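Local coordinates for glucose-6-phosphate isomerase (Chlamydia trachomatis D/UW-3/CX, PDB 6OTU), which catalyses the reversible isomerisation of glucose-6-phosphate to fructose-6-phosphate, at residues T333-Y338 with P400-G405; V380-Q385 with Q424-N429. One frame throughout, in Å; residues are numbered along the deposited sequence.

Both contacts are buried, but contact 1 lies deeper, about 13 Å from the chain centre to its own centre, against about 22 Å for contact 2. Contact 1 pairs two neighbouring parallel strands through a regular backbone ladder. Contact 2 sets a loop and 3-10 turn against a helix, where one amide-amide bond and a few carbon contacts do the work, and its loop is also gripped by the second subunit. They meet around P337 and Y338: Y338 OH bonds Q385 OE1 at 2.9 Å, and P337 O lies 3.0 Å from G381 N, probably a hydrogen bond. Y338 O also packs on L426 CD2.

Contact 1: T333-Y338 with P400-G405; sequences TAVIPY and PVEFIG
A334 to P337 pair with V401 to I404 as adjacent parallel strands inside the mixed sheet of an SIS-type domain, the clan of this family, their short axes 16° apart. Five backbone bonds form the ladder. A334 N donates to P400 O, E402 N to A334 O, I336 N to E402 O, I404 N to I336 O and Y338 N to I404 O, so A334 and I336 each use both their N-H and their C=O on the 400-405 side. The alternation ends with Y338 N to I404 O at 2.6 Å; P337 lies between two bonded positions, and its missing N-H is no loss to this edge. Between the bonds, CA-H groups also lean on the carbonyls, as where V401 CA sits 3.3 Å from A334 O.

On one face of the sheet, V401 holds CG1 anti to its backbone N (chi1 163°), and this methyl meets I336 CG1 at 3.8 Å and lies over the centre of the F403 ring, 3.4 Å above its plane. I336 CB meets F403 CD1 at 3.9 Å. Y338 CE1 lies 3.7 Å from F403 CD1, the two ring planes inclined at 62°. The other face carries V335, E402, P337 and I404. There the extended E402 chain crosses T333, whose CG2 is 3.9 Å from E402 CD, while E402 OE1 rests by V335 CG2. The E402 carboxylate is held by a salt bridge from OE2 to K479 NZ and by a hydrogen bond between OE1 and Y476 OH.

The Y338 side chain is about 8 Å from that of H386, probably catalytic. Strand 332-337 is flanked on its other side by 375-377, and 401-406 by 456-461. Helices 389-394 and 422-439 pack against the F403 side, whereas helix 313-327 reaches P400 and E402.

Contact 2: V380-Q385 with Q424-N429; sequences VGTNCQ and QKLFAN
Q385 sends its side chain at N429 with CG anti to its own carbonyl carbon (chi1 -48°) and the rest fully extended, while T382 turns CG2 anti to its carbonyl carbon, which aims the methyl at the same asparagine. The extended Q385 side chain crosses that of N429 at about a right angle, and NE2 donates to N429 OD1 over 2.9 Å. The bond is bent, 154° at the hydrogen. OD1 lies in the Q385 amide plane, but seen from N429 the donor stands above the carbonyl plane; the two amide planes are 27° apart.

Q385 OE1 passes beside N429 CB at 3.3 Å and accepts from Y338 OH. N429 is fixed in turn by its own helix: ND2 donates to K425 O at 2.9 Å. K425 O also takes the ordinary helical bond from N429 N, the two donors arriving from opposite faces of its plane. Because N429 ND2 donates to K425 O, OD1 is the atom turned to Q385 and needs a donor; this favours NE2 there and OE1 towards Y338 OH.

Beside this polar pair, T382 CG2 packs on N429 CB at 3.7 Å. L426 CD1 comes within 3.8 Å of G381 O, beside the cis peptide that joins G381 to T382. The backbone of this cis turn and T382 OG1 are bound by N186 and E217 of the second subunit.

The 3-10 turn leads straight into H386, probably catalytic, and the Q385 side chain is about 8 Å from a bound glucose-6-phosphate. Helix 422-439 therefore backs an active-site loop at the dimer interface, where phosphoglucose isomerases assemble their catalytic sites from both subunits.

Contact 1: T333-Y338 with P400-G405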
ATOM      1  N   THR A 333       3.482  -2.477 -11.497  1.00 33.14           N
ATOM      2  CA  THR A 333       2.131  -2.128 -11.925  1.00 38.08           C
ATOM      3  C   THR A 333       1.419  -1.500 -10.738  1.00 36.49           C
ATOM      4  O   THR A 333       1.388  -2.092  -9.654  1.00 30.57           O
ATOM      5  CB  THR A 333       1.313  -3.351 -12.403  1.00 43.22           C
ATOM      6  OG1 THR A 333       2.006  -4.040 -13.440  1.00 44.63           O
ATOM      7  CG2 THR A 333      -0.028  -2.900 -12.961  1.00 51.47           C
ATOM      8  N   ALA A 334       0.827  -0.325 -10.957  1.00 32.69           N
ATOM      9  CA  ALA A 334      -0.015   0.349  -9.973  1.00 27.69           C
ATOM     10  C   ALA A 334      -1.485   0.065 -10.260  1.00 33.61           C
ATOM     11  O   ALA A 334      -1.981   0.362 -11.359  1.00 30.85           O
ATOM     12  CB  ALA A 334       0.223   1.858  -9.986  1.00 27.82           C
ATOM     13  N   VAL A 335      -2.186  -0.470  -9.273  1.00 27.73           N
ATOM     14  CA  VAL A 335      -3.629  -0.673  -9.351  1.00 36.01           C
ATOM     15  C   VAL A 335      -4.303   0.486  -8.621  1.00 34.21           C
ATOM     16  O   VAL A 335      -4.068   0.693  -7.426  1.00 38.88           O
ATOM     17  CB  VAL A 335      -4.038  -2.034  -8.759  1.00 36.86           C
ATOM     18  CG1 VAL A 335      -5.489  -2.338  -9.074  1.00 30.90           C
ATOM     19  CG2 VAL A 335      -3.120  -3.162  -9.291  1.00 35.55           C
ATOM     20  N   ILE A 336      -5.138   1.241  -9.332  1.00 35.84           N
ATOM     21  CA  ILE A 336      -5.670   2.505  -8.816  1.00 33.78           C
ATOM     22  C   ILE A 336      -7.195   2.481  -8.804  1.00 34.36           C
ATOM     23  O   ILE A 336      -7.824   2.871  -9.796  1.00 36.12           O
ATOM     24  CB  ILE A 336      -5.163   3.703  -9.644  1.00 33.05           C
ATOM     25  CG1 ILE A 336      -3.627   3.720  -9.710  1.00 28.40           C
ATOM     26  CG2 ILE A 336      -5.720   5.017  -9.101  1.00 28.88           C
ATOM     27  CD1 ILE A 336      -2.930   3.895  -8.346  1.00 28.28           C
ATOM     28  N   PRO A 337      -7.835   2.030  -7.726  1.00 39.74           N
ATOM     29  CA  PRO A 337      -9.316   2.025  -7.696  1.00 39.24           C
ATOM     30  C   PRO A 337      -9.886   3.398  -7.321  1.00 37.44           C
ATOM     31  O   PRO A 337      -9.498   4.004  -6.315  1.00 35.64           O
ATOM     32  CB  PRO A 337      -9.656   0.957  -6.637  1.00 30.83           C
ATOM     33  CG  PRO A 337      -8.264   0.372  -6.150  1.00 28.47           C
ATOM     34  CD  PRO A 337      -7.224   1.380  -6.548  1.00 28.44           C
ATOM     35  N   TYR A 338     -10.798   3.906  -8.153  1.00 30.44           N
ATOM     36  CA  TYR A 338     -11.529   5.141  -7.838  1.00 33.95           C
ATOM     37  C   TYR A 338     -12.796   4.757  -7.083  1.00 35.85           C
ATOM     38  O   TYR A 338     -13.919   4.880  -7.566  1.00 37.95           O
ATOM     39  CB  TYR A 338     -11.832   5.946  -9.101  1.00 30.30           C
ATOM     40  CG  TYR A 338     -10.661   6.821  -9.530  1.00 37.27           C
ATOM     41  CD1 TYR A 338      -9.453   6.240  -9.900  1.00 35.00           C
ATOM     42  CD2 TYR A 338     -10.752   8.221  -9.540  1.00 33.06           C
ATOM     43  CE1 TYR A 338      -8.383   7.005 -10.281  1.00 37.00           C
ATOM     44  CE2 TYR A 338      -9.662   9.007  -9.917  1.00 30.64           C
ATOM     45  CZ  TYR A 338      -8.475   8.388 -10.289  1.00 40.87           C
ATOM     46  OH  TYR A 338      -7.356   9.119 -10.664  1.00 36.04           O
ATOM     47  N   PRO A 400       3.189   1.470 -15.346  1.00 35.45           N
ATOM     48  CA  PRO A 400       1.873   1.139 -15.931  1.00 31.01           C
ATOM     49  C   PRO A 400       0.774   1.103 -14.869  1.00 33.95           C
ATOM     50  O   PRO A 400       0.979   0.607 -13.759  1.00 36.11           O
ATOM     51  CB  PRO A 400       2.086  -0.255 -16.539  1.00 28.40           C
ATOM     52  CG  PRO A 400       3.618  -0.442 -16.572  1.00 37.01           C
ATOM     53  CD  PRO A 400       4.184   0.394 -15.481  1.00 29.97           C
ATOM     54  N   VAL A 401      -0.405   1.620 -15.218  1.00 35.42           N
ATOM     55  CA  VAL A 401      -1.506   1.767 -14.271  1.00 33.09           C
ATOM     56  C   VAL A 401      -2.705   0.947 -14.734  1.00 31.11           C
ATOM     57  O   VAL A 401      -3.029   0.909 -15.925  1.00 34.24           O
ATOM     58  CB  VAL A 401      -1.915   3.249 -14.088  1.00 31.76           C
ATOM     59  CG1 VAL A 401      -3.304   3.372 -13.444  1.00 30.41           C
ATOM     60  CG2 VAL A 401      -0.911   3.972 -13.247  1.00 28.49           C
ATOM     61  N   GLU A 402      -3.370   0.316 -13.778  1.00 28.38           N
ATOM     62  CA  GLU A 402      -4.673  -0.302 -13.953  1.00 29.04           C
ATOM     63  C   GLU A 402      -5.687   0.522 -13.159  1.00 29.78           C
ATOM     64  O   GLU A 402      -5.748   0.432 -11.930  1.00 31.47           O
ATOM     65  CB  GLU A 402      -4.649  -1.763 -13.500  1.00 28.35           C
ATOM     66  CG  GLU A 402      -3.688  -2.649 -14.313  1.00 42.16           C
ATOM     67  CD  GLU A 402      -3.616  -4.093 -13.815  1.00 50.39           C
ATOM     68  OE1 GLU A 402      -3.856  -4.352 -12.616  1.00 51.34           O
ATOM     69  OE2 GLU A 402      -3.320  -4.981 -14.636  1.00 55.55           O
ATOM     70  N   PHE A 403      -6.484   1.324 -13.863  1.00 29.72           N
ATOM     71  CA  PHE A 403      -7.534   2.110 -13.223  1.00 30.66           C
ATOM     72  C   PHE A 403      -8.770   1.257 -13.029  1.00 37.87           C
ATOM     73  O   PHE A 403      -9.177   0.519 -13.937  1.00 36.28           O
ATOM     74  CB  PHE A 403      -7.922   3.330 -14.076  1.00 29.49           C
ATOM     75  CG  PHE A 403      -6.900   4.419 -14.090  1.00 29.49           C
ATOM     76  CD1 PHE A 403      -6.650   5.173 -12.948  1.00 36.25           C
ATOM     77  CD2 PHE A 403      -6.165   4.680 -15.238  1.00 29.60           C
ATOM     78  CE1 PHE A 403      -5.688   6.182 -12.952  1.00 34.13           C
ATOM     79  CE2 PHE A 403      -5.211   5.700 -15.257  1.00 32.82           C
ATOM     80  CZ  PHE A 403      -4.975   6.452 -14.107  1.00 29.56           C
ATOM     81  N   ILE A 404      -9.401   1.386 -11.867  1.00 31.54           N
ATOM     82  CA  ILE A 404     -10.679   0.730 -11.625  1.00 29.89           C
ATOM     83  C   ILE A 404     -11.689   1.773 -11.183  1.00 36.22           C
ATOM     84  O   ILE A 404     -11.436   2.507 -10.223  1.00 45.19           O
ATOM     85  CB  ILE A 404     -10.568  -0.387 -10.570  1.00 30.90           C
ATOM     86  CG1 ILE A 404      -9.396  -1.313 -10.909  1.00 28.78           C
ATOM     87  CG2 ILE A 404     -11.900  -1.134 -10.468  1.00 29.26           C
ATOM     88  CD1 ILE A 404      -9.331  -2.594 -10.085  1.00 28.59           C
ATOM     89  N   GLY A 405     -12.843   1.813 -11.853  1.00 30.01           N
ATOM     90  CA  GLY A 405     -13.848   2.805 -11.536  1.00 30.40           C
ATOM     91  C   GLY A 405     -15.272   2.331 -11.734  1.00 39.33           C
ATOM     92  O   GLY A 405     -15.543   1.256 -12.287  1.00 34.92           O
TER

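Contact 2: V380-Q385 with Q424-N429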
ATOM      1  N   VAL A 380      -6.054   4.457  -3.744  1.00 31.08           N
ATOM      2  CA  VAL A 380      -7.302   4.886  -4.374  1.00 32.14           C
ATOM      3  C   VAL A 380      -7.149   6.271  -5.001  1.00 29.33           C
ATOM      4  O   VAL A 380      -6.296   7.079  -4.627  1.00 33.50           O
ATOM      5  CB  VAL A 380      -8.497   4.857  -3.388  1.00 34.60           C
ATOM      6  CG1 VAL A 380      -8.684   3.465  -2.755  1.00 29.23           C
ATOM      7  CG2 VAL A 380      -8.361   5.940  -2.335  1.00 29.61           C
ATOM      8  N   GLY A 381      -8.007   6.543  -5.984  1.00 34.72           N
ATOM      9  CA  GLY A 381      -8.235   7.886  -6.477  1.00 33.99           C
ATOM     10  C   GLY A 381      -9.531   8.429  -5.901  1.00 34.47           C
ATOM     11  O   GLY A 381     -10.428   7.663  -5.550  1.00 35.55           O
ATOM     12  N   THR A 382      -9.642   9.760  -5.823  1.00 34.92           N
ATOM     13  CA  THR A 382      -8.656  10.719  -6.341  1.00 30.81           C
ATOM     14  C   THR A 382      -7.428  10.987  -5.431  1.00 40.82           C
ATOM     15  O   THR A 382      -6.562  11.784  -5.811  1.00 30.75           O
ATOM     16  CB  THR A 382      -9.295  12.115  -6.587  1.00 36.92           C
ATOM     17  OG1 THR A 382      -9.902  12.585  -5.371  1.00 37.27           O
ATOM     18  CG2 THR A 382     -10.334  12.115  -7.732  1.00 31.67           C
ATOM     19  N   ASN A 383      -7.358  10.384  -4.234  1.00 30.50           N
ATOM     20  CA  ASN A 383      -6.239  10.700  -3.330  1.00 35.91           C
ATOM     21  C   ASN A 383      -4.894  10.581  -4.039  1.00 30.15           C
ATOM     22  O   ASN A 383      -4.027  11.446  -3.880  1.00 44.22           O
ATOM     23  CB  ASN A 383      -6.238   9.798  -2.096  1.00 30.28           C
ATOM     24  CG  ASN A 383      -7.534   9.846  -1.332  1.00 37.60           C
ATOM     25  OD1 ASN A 383      -8.585   9.550  -1.879  1.00 34.45           O
ATOM     26  ND2 ASN A 383      -7.463  10.191  -0.050  1.00 38.55           N
ATOM     27  N   CYS A 384      -4.718   9.532  -4.849  1.00 29.78           N
ATOM     28  CA  CYS A 384      -3.441   9.283  -5.523  1.00 29.51           C
ATOM     29  C   CYS A 384      -2.999  10.465  -6.387  1.00 33.21           C
ATOM     30  O   CYS A 384      -1.792  10.701  -6.537  1.00 32.65           O
ATOM     31  CB  CYS A 384      -3.529   8.017  -6.383  1.00 29.17           C
ATOM     32  SG  CYS A 384      -4.787   8.128  -7.702  1.00 38.60           S
ATOM     33  N   GLN A 385      -3.946  11.213  -6.965  1.00 32.49           N
ATOM     34  CA  GLN A 385      -3.603  12.396  -7.767  1.00 35.51           C
ATOM     35  C   GLN A 385      -2.851  13.465  -6.968  1.00 42.80           C
ATOM     36  O   GLN A 385      -2.159  14.302  -7.564  1.00 30.88           O
ATOM     37  CB  GLN A 385      -4.876  13.023  -8.369  1.00 30.86           C
ATOM     38  CG  GLN A 385      -5.799  12.017  -9.043  1.00 30.71           C
ATOM     39  CD  GLN A 385      -7.105  12.606  -9.518  1.00 40.05           C
ATOM     40  OE1 GLN A 385      -7.868  11.955 -10.240  1.00 40.49           O
ATOM     41  NE2 GLN A 385      -7.383  13.844  -9.112  1.00 41.65           N
ATOM     42  N   GLN A 424     -19.851  11.660 -10.617  1.00 34.68           N
ATOM     43  CA  GLN A 424     -19.379  12.035 -11.950  1.00 39.15           C
ATOM     44  C   GLN A 424     -17.986  12.656 -11.892  1.00 37.88           C
ATOM     45  O   GLN A 424     -17.102  12.288 -12.670  1.00 44.66           O
ATOM     46  CB  GLN A 424     -20.375  12.991 -12.618  1.00 41.50           C
ATOM     47  CG  GLN A 424     -21.761  12.379 -12.788  1.00 36.00           C
ATOM     48  CD  GLN A 424     -22.813  13.387 -13.254  1.00 52.16           C
ATOM     49  OE1 GLN A 424     -22.880  14.525 -12.777  1.00 45.33           O
ATOM     50  NE2 GLN A 424     -23.641  12.963 -14.194  1.00 48.35           N
ATOM     51  N   LYS A 425     -17.764  13.594 -10.973  1.00 37.21           N
ATOM     52  CA  LYS A 425     -16.425  14.160 -10.831  1.00 35.50           C
ATOM     53  C   LYS A 425     -15.381  13.075 -10.565  1.00 36.54           C
ATOM     54  O   LYS A 425     -14.283  13.109 -11.129  1.00 33.34           O
ATOM     55  CB  LYS A 425     -16.419  15.206  -9.717  1.00 38.06           C
ATOM     56  CG  LYS A 425     -17.305  16.424  -9.982  1.00 39.28           C
ATOM     57  CD  LYS A 425     -17.237  17.392  -8.809  1.00 37.44           C
ATOM     58  CE  LYS A 425     -18.027  18.656  -9.075  1.00 38.66           C
ATOM     59  NZ  LYS A 425     -19.481  18.405  -8.978  1.00 38.48           N
ATOM     60  N   LEU A 426     -15.725  12.085  -9.735  1.00 33.30           N
ATOM     61  CA  LEU A 426     -14.833  10.961  -9.473  1.00 32.60           C
ATOM     62  C   LEU A 426     -14.445  10.224 -10.756  1.00 36.00           C
ATOM     63  O   LEU A 426     -13.257  10.000 -11.026  1.00 34.37           O
ATOM     64  CB  LEU A 426     -15.500  10.006  -8.487  1.00 32.43           C
ATOM     65  CG  LEU A 426     -14.684   8.782  -8.108  1.00 43.01           C
ATOM     66  CD1 LEU A 426     -13.475   9.221  -7.299  1.00 31.54           C
ATOM     67  CD2 LEU A 426     -15.556   7.782  -7.336  1.00 38.22           C
ATOM     68  N   PHE A 427     -15.434   9.830 -11.563  1.00 38.87           N
ATOM     69  CA  PHE A 427     -15.120   9.100 -12.788  1.00 40.55           C
ATOM     70  C   PHE A 427     -14.339   9.965 -13.774  1.00 42.55           C
ATOM     71  O   PHE A 427     -13.374   9.493 -14.394  1.00 39.26           O
ATOM     72  CB  PHE A 427     -16.397   8.582 -13.445  1.00 42.83           C
ATOM     73  CG  PHE A 427     -16.133   7.598 -14.534  1.00 49.35           C
ATOM     74  CD1 PHE A 427     -15.471   6.410 -14.257  1.00 50.34           C
ATOM     75  CD2 PHE A 427     -16.518   7.857 -15.833  1.00 52.03           C
ATOM     76  CE1 PHE A 427     -15.208   5.496 -15.256  1.00 47.70           C
ATOM     77  CE2 PHE A 427     -16.255   6.946 -16.830  1.00 49.27           C
ATOM     78  CZ  PHE A 427     -15.595   5.764 -16.535  1.00 47.83           C
ATOM     79  N   ALA A 428     -14.746  11.230 -13.924  1.00 36.92           N
ATOM     80  CA  ALA A 428     -14.114  12.132 -14.883  1.00 35.56           C
ATOM     81  C   ALA A 428     -12.642  12.339 -14.561  1.00 35.99           C
ATOM     82  O   ALA A 428     -11.806  12.420 -15.468  1.00 37.19           O
ATOM     83  CB  ALA A 428     -14.844  13.477 -14.889  1.00 34.17           C
ATOM     84  N   ASN A 429     -12.317  12.456 -13.275  1.00 35.85           N
ATOM     85  CA  ASN A 429     -10.920  12.559 -12.854  1.00 38.14           C
ATOM     86  C   ASN A 429     -10.109  11.350 -13.319  1.00 41.60           C
ATOM     87  O   ASN A 429      -8.987  11.505 -13.813  1.00 39.10           O
ATOM     88  CB  ASN A 429     -10.841  12.692 -11.333  1.00 32.22           C
ATOM     89  CG  ASN A 429     -10.760  14.142 -10.859  1.00 41.58           C
ATOM     90  OD1 ASN A 429      -9.671  14.687 -10.651  1.00 40.92           O
ATOM     91  ND2 ASN A 429     -11.916  14.755 -10.642  1.00 33.23           N
TER